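Local coordinates for protein RNA-dependent RNA Polymerase (Bombyx mori cytoplasmic polyhedrosis virus, PDB 6TZ0) that catalyses RNA-templated RNA synthesis, transcribing the viral double-stranded genome conservatively into plus strands and probably also making the complementary minus strands during genome replication, at residues K79-S84 and G110-T115; A472-V477 and N494-L499; S670-I675 and H694-S699; R1073-S1078 and C1174-N1179. All coordinates share one frame; numbering follows the deposited sequence.

Contact 1 (K79-S84 and G110-T115); sequences KEYDPS and GSLTNT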
loop_
_atom_site.group_PDB
_atom_site.type_symbol
_atom_site.label_atom_id
_atom_site.label_comp_id
_atom_site.label_asym_id
_atom_site.label_seq_id
_atom_site.Cartn_x
_atom_site.Cartn_y
_atom_site.Cartn_z
ATOM N N LYS A 79 -33.262 -2.609 -22.282
ATOM C CA LYS A 79 -33.861 -3.910 -22.053
ATOM C C LYS A 79 -34.353 -4.015 -20.613
ATOM O O LYS A 79 -34.041 -3.189 -19.753
ATOM C CB LYS A 79 -32.865 -5.033 -22.320
ATOM C CG LYS A 79 -31.795 -5.130 -21.255
ATOM C CD LYS A 79 -30.899 -6.323 -21.462
ATOM C CE LYS A 79 -29.924 -6.451 -20.311
ATOM N NZ LYS A 79 -29.036 -7.631 -20.451
ATOM N N GLU A 80 -35.126 -5.056 -20.350
ATOM C CA GLU A 80 -35.543 -5.295 -18.983
ATOM C C GLU A 80 -34.446 -6.062 -18.254
ATOM O O GLU A 80 -33.566 -6.665 -18.873
ATOM C CB GLU A 80 -36.865 -6.058 -18.958
ATOM C CG GLU A 80 -37.959 -5.341 -19.728
ATOM C CD GLU A 80 -38.357 -4.017 -19.109
ATOM O OE1 GLU A 80 -38.423 -3.935 -17.870
ATOM O OE2 GLU A 80 -38.583 -3.049 -19.862
ATOM N N TYR A 81 -34.493 -6.011 -16.925
ATOM C CA TYR A 81 -33.459 -6.636 -16.109
ATOM C C TYR A 81 -33.485 -8.153 -16.247
ATOM O O TYR A 81 -34.528 -8.789 -16.077
ATOM C CB TYR A 81 -33.624 -6.238 -14.645
ATOM C CG TYR A 81 -32.711 -6.999 -13.721
ATOM C CD1 TYR A 81 -31.354 -6.717 -13.660
ATOM C CD2 TYR A 81 -33.212 -8.013 -12.912
ATOM C CE1 TYR A 81 -30.525 -7.428 -12.821
ATOM C CE2 TYR A 81 -32.395 -8.723 -12.085
ATOM C CZ TYR A 81 -31.058 -8.428 -12.038
ATOM O OH TYR A 81 -30.260 -9.155 -11.197
ATOM N N ASP A 82 -32.324 -8.727 -16.549
ATOM C CA ASP A 82 -32.170 -10.160 -16.714
ATOM C C ASP A 82 -31.384 -10.695 -15.530
ATOM O O ASP A 82 -30.214 -10.323 -15.361
ATOM C CB ASP A 82 -31.448 -10.465 -18.025
ATOM C CG ASP A 82 -31.533 -11.926 -18.430
ATOM O OD1 ASP A 82 -32.136 -12.737 -17.702
ATOM O OD2 ASP A 82 -30.986 -12.268 -19.496
ATOM N N PRO A 83 -31.967 -11.556 -14.691
ATOM C CA PRO A 83 -31.239 -12.044 -13.510
ATOM C C PRO A 83 -30.112 -13.017 -13.824
ATOM O O PRO A 83 -29.340 -13.343 -12.916
ATOM C CB PRO A 83 -32.334 -12.720 -12.682
ATOM C CG PRO A 83 -33.355 -13.120 -13.678
ATOM C CD PRO A 83 -33.350 -12.058 -14.730
ATOM N N SER A 84 -29.986 -13.488 -15.061
ATOM C CA SER A 84 -28.869 -14.339 -15.442
ATOM C C SER A 84 -27.653 -13.543 -15.890
ATOM O O SER A 84 -26.664 -14.144 -16.313
ATOM C CB SER A 84 -29.284 -15.308 -16.551
ATOM O OG SER A 84 -29.532 -14.622 -17.760
ATOM N N GLY A 110 -36.241 1.103 -13.818
ATOM C CA GLY A 110 -37.336 0.581 -13.033
ATOM C C GLY A 110 -37.549 -0.907 -13.152
ATOM O O GLY A 110 -38.451 -1.449 -12.511
ATOM N N SER A 111 -36.738 -1.592 -13.953
ATOM C CA SER A 111 -36.920 -3.014 -14.194
ATOM C C SER A 111 -36.355 -3.880 -13.081
ATOM O O SER A 111 -36.633 -5.083 -13.049
ATOM C CB SER A 111 -36.262 -3.405 -15.513
ATOM O OG SER A 111 -36.417 -4.786 -15.758
ATOM N N LEU A 112 -35.568 -3.305 -12.178
ATOM C CA LEU A 112 -34.941 -4.057 -11.099
ATOM C C LEU A 112 -35.866 -4.027 -9.889
ATOM O O LEU A 112 -36.098 -2.968 -9.300
ATOM C CB LEU A 112 -33.571 -3.472 -10.773
ATOM C CG LEU A 112 -32.736 -4.215 -9.734
ATOM C CD1 LEU A 112 -32.445 -5.618 -10.202
ATOM C CD2 LEU A 112 -31.451 -3.466 -9.478
ATOM N N THR A 113 -36.400 -5.191 -9.526
ATOM C CA THR A 113 -37.440 -5.305 -8.512
ATOM C C THR A 113 -37.000 -6.270 -7.422
ATOM O O THR A 113 -36.808 -7.461 -7.685
ATOM C CB THR A 113 -38.754 -5.799 -9.124
ATOM O OG1 THR A 113 -38.547 -7.087 -9.718
ATOM C CG2 THR A 113 -39.274 -4.829 -10.180
ATOM N N ASN A 114 -36.866 -5.761 -6.200
ATOM C CA ASN A 114 -36.562 -6.592 -5.036
ATOM C C ASN A 114 -37.889 -7.072 -4.464
ATOM O O ASN A 114 -38.431 -6.495 -3.522
ATOM C CB ASN A 114 -35.756 -5.812 -4.004
ATOM C CG ASN A 114 -34.952 -6.712 -3.076
ATOM O OD1 ASN A 114 -34.121 -6.229 -2.311
ATOM N ND2 ASN A 114 -35.166 -8.019 -3.167
ATOM N N THR A 115 -38.418 -8.144 -5.042
ATOM C CA THR A 115 -39.683 -8.717 -4.608
ATOM C C THR A 115 -39.504 -9.878 -3.644
ATOM O O THR A 115 -40.457 -10.629 -3.419
ATOM C CB THR A 115 -40.494 -9.191 -5.814
ATOM O OG1 THR A 115 -39.777 -10.228 -6.492
ATOM C CG2 THR A 115 -40.738 -8.039 -6.776
#
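Ser111 and Tyr81 join two parts of one long surface loop in the N-terminal region of the polymerase, the loop that runs from helix 73-76 to helix 121-134. Neither segment is helix or strand, and the hydrogen bonds between them all involve the side chain of Ser111. Serine suits the joint because its single hydroxyl can accept one bond and donate another. Ser111 OG, set anti to its own backbone nitrogen (chi1 179°), accepts a hydrogen bond from the backbone amide of Tyr81, with Tyr81 N 2.6 Å from Ser111 OG, along an almost straight N-H line. The same oxygen donates to Glu80 OE1, 3.0 Å from Ser111 OG, meeting it from above the carboxylate plane. The stronger partner of that carboxylate is Arg108, with which it forms a salt bridge.

The apolar half of the contact lies next door. Tyr81 offers a broad flat surface, and its ring also meets Phe107 edge-to-face and touches Leu129 of helix 121-134. Pro83 N approaches one face of the tyrosine ring near its rim. On the opposite face a single branch of Leu112 makes a CH-pi contact: CD1 stands 3.4 Å from the centroid of the Tyr81 ring, only 4° off the ring normal.

Contact 2 (A472-V477 and N494-L499); sequences APIKLV and NDRLFL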
loop_
_atom_site.group_PDB
_atom_site.type_symbol
_atom_site.label_atom_id
_atom_site.label_comp_id
_atom_site.label_asym_id
_atom_site.label_seq_id
_atom_site.Cartn_x
_atom_site.Cartn_y
_atom_site.Cartn_z
ATOM N N ALA A 472 -5.816 -14.536 13.250
ATOM C CA ALA A 472 -6.627 -13.436 12.752
ATOM C C ALA A 472 -6.632 -13.399 11.227
ATOM O O ALA A 472 -5.626 -13.722 10.590
ATOM C CB ALA A 472 -6.101 -12.109 13.290
ATOM N N PRO A 473 -7.742 -13.009 10.605
ATOM C CA PRO A 473 -7.794 -12.963 9.143
ATOM C C PRO A 473 -7.203 -11.676 8.586
ATOM O O PRO A 473 -7.076 -10.664 9.275
ATOM C CB PRO A 473 -9.294 -13.042 8.847
ATOM C CG PRO A 473 -9.920 -12.403 10.020
ATOM C CD PRO A 473 -9.068 -12.766 11.202
ATOM N N ILE A 474 -6.855 -11.732 7.305
ATOM C CA ILE A 474 -6.294 -10.595 6.585
ATOM C C ILE A 474 -7.431 -9.879 5.872
ATOM O O ILE A 474 -8.153 -10.484 5.072
ATOM C CB ILE A 474 -5.204 -11.038 5.599
ATOM C CG1 ILE A 474 -4.020 -11.639 6.356
ATOM C CG2 ILE A 474 -4.755 -9.871 4.747
ATOM C CD1 ILE A 474 -3.006 -12.305 5.474
ATOM N N LYS A 475 -7.591 -8.592 6.157
ATOM C CA LYS A 475 -8.743 -7.849 5.674
ATOM C C LYS A 475 -8.549 -7.420 4.225
ATOM O O LYS A 475 -7.433 -7.353 3.711
ATOM C CB LYS A 475 -8.990 -6.624 6.549
ATOM C CG LYS A 475 -9.218 -6.959 8.007
ATOM C CD LYS A 475 -10.452 -7.809 8.198
ATOM C CE LYS A 475 -11.711 -6.998 7.971
ATOM N NZ LYS A 475 -12.937 -7.800 8.230
ATOM N N LEU A 476 -9.664 -7.127 3.569
ATOM C CA LEU A 476 -9.686 -6.709 2.177
ATOM C C LEU A 476 -10.383 -5.359 2.078
ATOM O O LEU A 476 -11.440 -5.153 2.681
ATOM C CB LEU A 476 -10.402 -7.757 1.317
ATOM C CG LEU A 476 -10.355 -7.717 -0.209
ATOM C CD1 LEU A 476 -10.414 -9.133 -0.726
ATOM C CD2 LEU A 476 -11.505 -6.922 -0.805
ATOM N N VAL A 477 -9.796 -4.443 1.320
ATOM C CA VAL A 477 -10.391 -3.133 1.087
ATOM C C VAL A 477 -10.127 -2.738 -0.363
ATOM O O VAL A 477 -9.047 -2.985 -0.906
ATOM C CB VAL A 477 -9.877 -2.091 2.115
ATOM C CG1 VAL A 477 -8.361 -1.959 2.090
ATOM C CG2 VAL A 477 -10.543 -0.735 1.919
ATOM N N ASN A 494 -1.027 -5.085 13.183
ATOM C CA ASN A 494 0.342 -4.658 13.446
ATOM C C ASN A 494 1.325 -5.807 13.587
ATOM O O ASN A 494 2.523 -5.602 13.384
ATOM C CB ASN A 494 0.427 -3.804 14.705
ATOM C CG ASN A 494 -0.018 -2.399 14.478
ATOM O OD1 ASN A 494 0.048 -1.899 13.363
ATOM N ND2 ASN A 494 -0.358 -1.710 15.547
ATOM N N ASP A 495 0.861 -7.008 13.897
ATOM C CA ASP A 495 1.805 -8.086 14.135
ATOM C C ASP A 495 2.127 -8.874 12.873
ATOM O O ASP A 495 3.284 -9.271 12.679
ATOM C CB ASP A 495 1.256 -9.000 15.217
ATOM C CG ASP A 495 0.994 -8.267 16.505
ATOM O OD1 ASP A 495 1.741 -7.315 16.811
ATOM O OD2 ASP A 495 0.013 -8.618 17.192
ATOM N N ARG A 496 1.144 -9.089 11.995
ATOM C CA ARG A 496 1.466 -9.545 10.648
ATOM C C ARG A 496 2.258 -8.500 9.883
ATOM O O ARG A 496 3.071 -8.852 9.026
ATOM C CB ARG A 496 0.205 -9.891 9.866
ATOM C CG ARG A 496 -0.470 -11.166 10.260
ATOM C CD ARG A 496 -1.634 -11.386 9.323
ATOM N NE ARG A 496 -2.434 -12.561 9.640
ATOM C CZ ARG A 496 -2.199 -13.770 9.149
ATOM N NH1 ARG A 496 -1.177 -13.968 8.328
ATOM N NH2 ARG A 496 -2.985 -14.782 9.480
ATOM N N LEU A 497 2.031 -7.219 10.173
ATOM C CA LEU A 497 2.870 -6.179 9.595
ATOM C C LEU A 497 4.268 -6.226 10.190
ATOM O O LEU A 497 5.248 -5.884 9.524
ATOM C CB LEU A 497 2.225 -4.814 9.820
ATOM C CG LEU A 497 2.819 -3.625 9.075
ATOM C CD1 LEU A 497 2.629 -3.806 7.591
ATOM C CD2 LEU A 497 2.210 -2.324 9.537
ATOM N N PHE A 498 4.375 -6.658 11.444
ATOM C CA PHE A 498 5.665 -6.752 12.107
ATOM C C PHE A 498 6.479 -7.926 11.591
ATOM O O PHE A 498 7.711 -7.862 11.587
ATOM C CB PHE A 498 5.450 -6.870 13.613
ATOM C CG PHE A 498 6.713 -6.897 14.410
ATOM C CD1 PHE A 498 7.415 -5.733 14.652
ATOM C CD2 PHE A 498 7.198 -8.090 14.922
ATOM C CE1 PHE A 498 8.571 -5.750 15.389
ATOM C CE2 PHE A 498 8.357 -8.112 15.657
ATOM C CZ PHE A 498 9.043 -6.941 15.891
ATOM N N LEU A 499 5.820 -9.007 11.168
ATOM C CA LEU A 499 6.557 -10.145 10.624
ATOM C C LEU A 499 7.199 -9.819 9.283
ATOM O O LEU A 499 8.250 -10.372 8.944
ATOM C CB LEU A 499 5.650 -11.361 10.481
ATOM C CG LEU A 499 5.308 -12.079 11.776
ATOM C CD1 LEU A 499 4.353 -13.218 11.485
ATOM C CD2 LEU A 499 6.588 -12.583 12.413
#
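The carbonyl oxygen of Ala472 takes a hydrogen bond from Arg496, with Arg496 NH2 3.1 Å from Ala472 O. A second cationic donor, Lys334 of the neighbouring Viral structural protein 4 chain, adds a weak bond to the same oxygen. The arginine donor lies nearly on the extension of the carbonyl bond (C=O...N angle 170°), while the oxygen is tilted 17° out of the guanidinium plane.

Arginine suits this place because its chain is long enough to span a gap that the backbones leave wide: the nearest alpha carbons, of Ile474 and Arg496, are 8.8 Å apart. From CG to NE the chain is extended, carrying the flat group from the helix at 494-499 to segment 472-477. There Ile474 lies under one face of the guanidinium and crosses the arginine chain at about a right angle. Its CG1 is 3.8 Å from Arg496 NE, and its terminal CD1 lies 3.8 Å from Arg496 NH1. With CG1 beside its backbone nitrogen (chi1 -64°), the isoleucine turns this longer branch to the arginine.

Strand 474-477 runs between 489-491 and 620-624 in a mixed sheet of the central polymerase domain, probably part of the fingers. The guanidinium thus gives an N-H to a carbonyl at its edge and rests a face on aliphatic carbon, and the electron-rich carbonyl probably eases the closeness of its positive charge to that of Lys334 from the other chain.

Contact 3 (S670-I675 and H694-S699); sequences SCLTTI and HDHAVS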
loop_
_atom_site.group_PDB
_atom_site.type_symbol
_atom_site.label_atom_id
_atom_site.label_comp_id
_atom_site.label_asym_id
_atom_site.label_seq_id
_atom_site.Cartn_x
_atom_site.Cartn_y
_atom_site.Cartn_z
ATOM N N SER A 670 26.666 -9.091 -23.566
ATOM C CA SER A 670 25.529 -8.331 -23.091
ATOM C C SER A 670 25.511 -7.004 -23.824
ATOM O O SER A 670 26.551 -6.368 -24.006
ATOM C CB SER A 670 25.589 -8.086 -21.590
ATOM O OG SER A 670 26.592 -7.151 -21.261
ATOM N N CYS A 671 24.328 -6.601 -24.264
ATOM C CA CYS A 671 24.135 -5.293 -24.864
ATOM C C CYS A 671 23.300 -4.388 -23.971
ATOM O O CYS A 671 22.937 -3.284 -24.385
ATOM C CB CYS A 671 23.495 -5.448 -26.240
ATOM S SG CYS A 671 21.919 -6.252 -26.154
ATOM N N LEU A 672 23.026 -4.821 -22.747
ATOM C CA LEU A 672 22.135 -4.117 -21.836
ATOM C C LEU A 672 22.858 -2.921 -21.237
ATOM O O LEU A 672 23.931 -3.070 -20.645
ATOM C CB LEU A 672 21.664 -5.074 -20.744
ATOM C CG LEU A 672 20.529 -4.733 -19.780
ATOM C CD1 LEU A 672 19.813 -6.006 -19.434
ATOM C CD2 LEU A 672 21.037 -4.108 -18.509
ATOM N N THR A 673 22.262 -1.741 -21.372
ATOM C CA THR A 673 22.864 -0.527 -20.839
ATOM C C THR A 673 22.349 -0.195 -19.442
ATOM O O THR A 673 23.122 -0.160 -18.483
ATOM C CB THR A 673 22.598 0.635 -21.788
ATOM O OG1 THR A 673 21.190 0.837 -21.874
ATOM C CG2 THR A 673 23.120 0.312 -23.158
ATOM N N THR A 674 21.047 0.062 -19.315
ATOM C CA THR A 674 20.426 0.335 -18.026
ATOM C C THR A 674 19.099 -0.401 -17.938
ATOM O O THR A 674 18.473 -0.721 -18.950
ATOM C CB THR A 674 20.166 1.839 -17.779
ATOM O OG1 THR A 674 19.343 2.373 -18.820
ATOM C CG2 THR A 674 21.454 2.651 -17.672
ATOM N N ILE A 675 18.682 -0.678 -16.705
ATOM C CA ILE A 675 17.318 -1.083 -16.405
ATOM C C ILE A 675 16.819 -0.226 -15.253
ATOM O O ILE A 675 17.597 0.205 -14.398
ATOM C CB ILE A 675 17.170 -2.591 -16.068
ATOM C CG1 ILE A 675 18.028 -2.987 -14.878
ATOM C CG2 ILE A 675 17.504 -3.458 -17.257
ATOM C CD1 ILE A 675 17.688 -4.338 -14.317
ATOM N N HIS A 694 18.128 -8.280 -30.145
ATOM C CA HIS A 694 16.990 -9.187 -30.207
ATOM C C HIS A 694 17.258 -10.472 -29.433
ATOM O O HIS A 694 16.369 -10.965 -28.731
ATOM C CB HIS A 694 16.635 -9.482 -31.662
ATOM C CG HIS A 694 15.458 -10.392 -31.827
ATOM N ND1 HIS A 694 14.171 -10.008 -31.519
ATOM C CD2 HIS A 694 15.370 -11.660 -32.292
ATOM C CE1 HIS A 694 13.343 -11.006 -31.772
ATOM N NE2 HIS A 694 14.045 -12.019 -32.244
ATOM N N ASP A 695 18.486 -11.000 -29.511
ATOM C CA ASP A 695 18.841 -12.207 -28.764
ATOM C C ASP A 695 18.755 -11.974 -27.259
ATOM O O ASP A 695 18.182 -12.793 -26.526
ATOM C CB ASP A 695 20.248 -12.654 -29.161
ATOM C CG ASP A 695 20.591 -14.058 -28.679
ATOM O OD1 ASP A 695 19.737 -14.743 -28.078
ATOM O OD2 ASP A 695 21.744 -14.481 -28.892
ATOM N N HIS A 696 19.257 -10.833 -26.794
ATOM C CA HIS A 696 19.291 -10.572 -25.362
ATOM C C HIS A 696 17.897 -10.268 -24.820
ATOM O O HIS A 696 17.549 -10.696 -23.709
ATOM C CB HIS A 696 20.276 -9.433 -25.100
ATOM C CG HIS A 696 20.678 -9.283 -23.670
ATOM N ND1 HIS A 696 21.508 -8.270 -23.246
ATOM C CD2 HIS A 696 20.360 -9.993 -22.567
ATOM C CE1 HIS A 696 21.697 -8.373 -21.946
ATOM N NE2 HIS A 696 21.007 -9.408 -21.507
ATOM N N ALA A 697 17.060 -9.592 -25.615
ATOM C CA ALA A 697 15.695 -9.310 -25.178
ATOM C C ALA A 697 14.840 -10.571 -25.154
ATOM O O ALA A 697 14.031 -10.758 -24.235
ATOM C CB ALA A 697 15.072 -8.248 -26.081
ATOM N N VAL A 698 15.020 -11.460 -26.135
ATOM C CA VAL A 698 14.302 -12.730 -26.134
ATOM C C VAL A 698 14.752 -13.607 -24.970
ATOM O O VAL A 698 13.933 -14.296 -24.347
ATOM C CB VAL A 698 14.466 -13.416 -27.506
ATOM C CG1 VAL A 698 14.025 -14.861 -27.485
ATOM C CG2 VAL A 698 13.631 -12.689 -28.526
ATOM N N SER A 699 16.038 -13.542 -24.605
ATOM C CA SER A 699 16.510 -14.331 -23.469
ATOM C C SER A 699 15.954 -13.809 -22.146
ATOM O O SER A 699 15.621 -14.601 -21.256
ATOM C CB SER A 699 18.033 -14.349 -23.440
ATOM O OG SER A 699 18.540 -13.060 -23.164
#
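His696 reaches from helix 690-705 to the edge of the palm sheet, where strand 672-677 pairs with strand 682-687 in a beta-hairpin. Asp680 and Asp681, which bind magnesium, sit in the turn of this hairpin; the contact itself lies away from them, near the opposite end of the hairpin, and packs onto it the helix that follows.

The imidazole is the centre of the first shell. Its CG is anti to the backbone nitrogen (chi1 -165°), which carries the ring toward segment 670-675, and chi2 of -177° turns ND1 away from CA toward the incoming loop. ND1 accepts a weak hydrogen bond from the backbone of Cys671, with Cys671 N 3.4 Å from His696 ND1. The thiol of the same cysteine comes to the ring edge, in its plane, with SG 4.6 Å from the centroid of the His696 ring. Leu672 supplies the apolar side: its CB is 3.5 Å from His696 CE1, and its chain crosses the histidine at about a right angle. Ser670 CB also approaches CE1. Histidine fits because one small ring offers both a polar nitrogen and carbon surface.

In the second shell, Phe686 of strand 682-687 meets the imidazole with planes about 60° apart and touches Cys671 and Leu672 as well. Arg663 of helix 644-665 packs on both His696 and Ser699. One turn further along the helix, Ser699 lies in plane at the histidine ring's edge, and its OG donates to the backbone carbonyl at 2.6 Å from His696 O.

Contact 4 (R1073-S1078 and C1174-N1179); sequences RLDVAS and CRALYN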
loop_
_atom_site.group_PDB
_atom_site.type_symbol
_atom_site.label_atom_id
_atom_site.label_comp_id
_atom_site.label_asym_id
_atom_site.label_seq_id
_atom_site.Cartn_x
_atom_site.Cartn_y
_atom_site.Cartn_z
ATOM N N ARG A 1073 21.335 30.829 -3.699
ATOM C CA ARG A 1073 20.446 29.845 -3.099
ATOM C C ARG A 1073 20.009 30.251 -1.703
ATOM O O ARG A 1073 18.836 30.089 -1.354
ATOM C CB ARG A 1073 21.131 28.468 -3.067
ATOM C CG ARG A 1073 20.287 27.359 -2.468
ATOM C CD ARG A 1073 19.034 27.142 -3.294
ATOM N NE ARG A 1073 19.333 26.656 -4.639
ATOM C CZ ARG A 1073 18.464 26.656 -5.644
ATOM N NH1 ARG A 1073 18.821 26.194 -6.833
ATOM N NH2 ARG A 1073 17.238 27.126 -5.466
ATOM N N LEU A 1074 20.918 30.801 -0.902
ATOM C CA LEU A 1074 20.563 31.199 0.452
ATOM C C LEU A 1074 19.748 32.489 0.440
ATOM O O LEU A 1074 18.725 32.600 1.128
ATOM C CB LEU A 1074 21.840 31.345 1.283
ATOM C CG LEU A 1074 21.814 31.380 2.810
ATOM C CD1 LEU A 1074 23.096 30.758 3.326
ATOM C CD2 LEU A 1074 21.687 32.788 3.340
ATOM N N ASP A 1075 20.162 33.459 -0.377
ATOM C CA ASP A 1075 19.555 34.785 -0.334
ATOM C C ASP A 1075 18.221 34.811 -1.076
ATOM O O ASP A 1075 17.348 35.633 -0.773
ATOM C CB ASP A 1075 20.532 35.811 -0.912
ATOM C CG ASP A 1075 20.111 37.238 -0.640
ATOM O OD1 ASP A 1075 20.214 37.678 0.523
ATOM O OD2 ASP A 1075 19.695 37.928 -1.588
ATOM N N VAL A 1076 18.044 33.922 -2.057
ATOM C CA VAL A 1076 16.751 33.809 -2.732
ATOM C C VAL A 1076 15.746 33.116 -1.830
ATOM O O VAL A 1076 14.680 33.660 -1.515
ATOM C CB VAL A 1076 16.891 33.051 -4.063
ATOM C CG1 VAL A 1076 15.522 32.819 -4.673
ATOM C CG2 VAL A 1076 17.757 33.805 -5.021
ATOM N N ALA A 1077 16.092 31.907 -1.380
ATOM C CA ALA A 1077 15.156 31.076 -0.636
ATOM C C ALA A 1077 14.926 31.610 0.767
ATOM O O ALA A 1077 13.964 31.214 1.427
ATOM C CB ALA A 1077 15.661 29.636 -0.582
ATOM N N SER A 1078 15.792 32.507 1.238
ATOM C CA SER A 1078 15.556 33.166 2.515
ATOM C C SER A 1078 14.346 34.082 2.442
ATOM O O SER A 1078 13.370 33.906 3.176
ATOM C CB SER A 1078 16.788 33.960 2.921
ATOM O OG SER A 1078 16.979 35.060 2.051
ATOM N N CYS A 1174 19.150 43.157 -2.517
ATOM C CA CYS A 1174 18.408 43.741 -3.623
ATOM C C CYS A 1174 18.499 42.898 -4.882
ATOM O O CYS A 1174 17.540 42.865 -5.656
ATOM C CB CYS A 1174 18.912 45.148 -3.930
ATOM S SG CYS A 1174 18.500 46.388 -2.705
ATOM N N ARG A 1175 19.625 42.214 -5.091
ATOM C CA ARG A 1175 19.883 41.555 -6.368
ATOM C C ARG A 1175 18.948 40.374 -6.587
ATOM O O ARG A 1175 18.269 40.292 -7.620
ATOM C CB ARG A 1175 21.347 41.119 -6.430
ATOM C CG ARG A 1175 21.795 40.534 -7.759
ATOM C CD ARG A 1175 23.295 40.285 -7.757
ATOM N NE ARG A 1175 23.782 39.790 -9.041
ATOM C CZ ARG A 1175 23.923 38.504 -9.352
ATOM N NH1 ARG A 1175 23.629 37.565 -8.466
ATOM N NH2 ARG A 1175 24.372 38.158 -10.549
ATOM N N ALA A 1176 18.859 39.481 -5.601
ATOM C CA ALA A 1176 17.958 38.339 -5.676
ATOM C C ALA A 1176 16.494 38.751 -5.667
ATOM O O ALA A 1176 15.672 38.127 -6.344
ATOM C CB ALA A 1176 18.233 37.397 -4.509
ATOM N N LEU A 1177 16.186 39.805 -4.914
ATOM C CA LEU A 1177 14.833 40.339 -4.825
ATOM C C LEU A 1177 14.352 40.874 -6.167
ATOM O O LEU A 1177 13.219 40.625 -6.566
ATOM C CB LEU A 1177 14.771 41.450 -3.779
ATOM C CG LEU A 1177 13.428 42.164 -3.634
ATOM C CD1 LEU A 1177 12.391 41.233 -3.033
ATOM C CD2 LEU A 1177 13.576 43.411 -2.782
ATOM N N TYR A 1178 15.217 41.598 -6.871
ATOM C CA TYR A 1178 14.859 42.127 -8.182
ATOM C C TYR A 1178 14.841 41.023 -9.232
ATOM O O TYR A 1178 14.062 41.095 -10.192
ATOM C CB TYR A 1178 15.839 43.223 -8.594
ATOM C CG TYR A 1178 15.886 44.446 -7.703
ATOM C CD1 TYR A 1178 14.846 44.759 -6.838
ATOM C CD2 TYR A 1178 17.008 45.267 -7.696
ATOM C CE1 TYR A 1178 14.914 45.864 -6.014
ATOM C CE2 TYR A 1178 17.084 46.369 -6.874
ATOM C CZ TYR A 1178 16.034 46.661 -6.035
ATOM O OH TYR A 1178 16.096 47.762 -5.220
ATOM N N ASN A 1179 15.683 39.997 -9.061
ATOM C CA ASN A 1179 15.625 38.830 -9.939
ATOM C C ASN A 1179 14.304 38.093 -9.794
ATOM O O ASN A 1179 13.741 37.615 -10.782
ATOM C CB ASN A 1179 16.783 37.880 -9.642
ATOM C CG ASN A 1179 18.108 38.416 -10.103
ATOM O OD1 ASN A 1179 18.200 39.047 -11.150
ATOM N ND2 ASN A 1179 19.152 38.144 -9.338
#
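Ala1176 points its methyl group at helix 1074-1080, where it touches both Asp1075 and Val1076; these three residues make the contact between segments 1073-1078 and 1174-1179, which lie on helices 1074-1080 and 1174-1188. With no more than a CB, alanine lets the helices come close: the alpha carbons of Val1076 and Ala1176 are 5.5 Å apart.

The two partners present themselves differently. Asp1075 holds CG anti to its backbone nitrogen (chi1 -168°), which swings the carboxylate out toward the other helix and sets OD2 3.3 Å from Ala1176 CB. This is an oxygen resting beside a methyl, without a hydrogen bond across the interface. Val1076 forks at CB: CG1 lies anti to the backbone nitrogen (chi1 174°), while CG2 sits beside that nitrogen and does the touching, 3.7 Å from Ala1176 CB. Beta-branched valine is stiff enough to fix this methyl with one torsion. A little further along, Ser1078 OG donates to the carbonyl of Asp1075, 2.9 Å from Asp1075 O, which uses the hydroxyl's proton on a carbonyl of its own helix.

Both helices belong to the C-terminal region, which probably corresponds to the bracelet of reovirus polymerases. Helix 1118-1132 borders helix 1074-1080, its Tyr1130 touching Leu1074 and Ser1078. Helix 1174-1188 meets strand 1196-1202 and helix 1204-1211 through Tyr1178, whose ring touches Met1200, Leu1202 and Ile1207.

Overall arrangement
The four contacts follow one another along the chain without touching. Contact 1, in the N-terminal region, is a surface joint between irregular segments; contacts 3 and 4 are buried, and contact 2 is partly so. Contacts 2 and 3 share the central polymerase domain and both join a strand to a helix through one long or flat nitrogen-bearing side chain, yet their centres are about 39 Å apart and they serve different sheets. Contact 4 joins two helices and has no hydrogen bond across it, whereas in contact 1 one serine hydroxyl both accepts and donates a hydrogen bond. Contacts 1 and 4, about 69 Å apart between centres, lie on opposite sides of the chain's centre. Only contact 2 meets another protein chain.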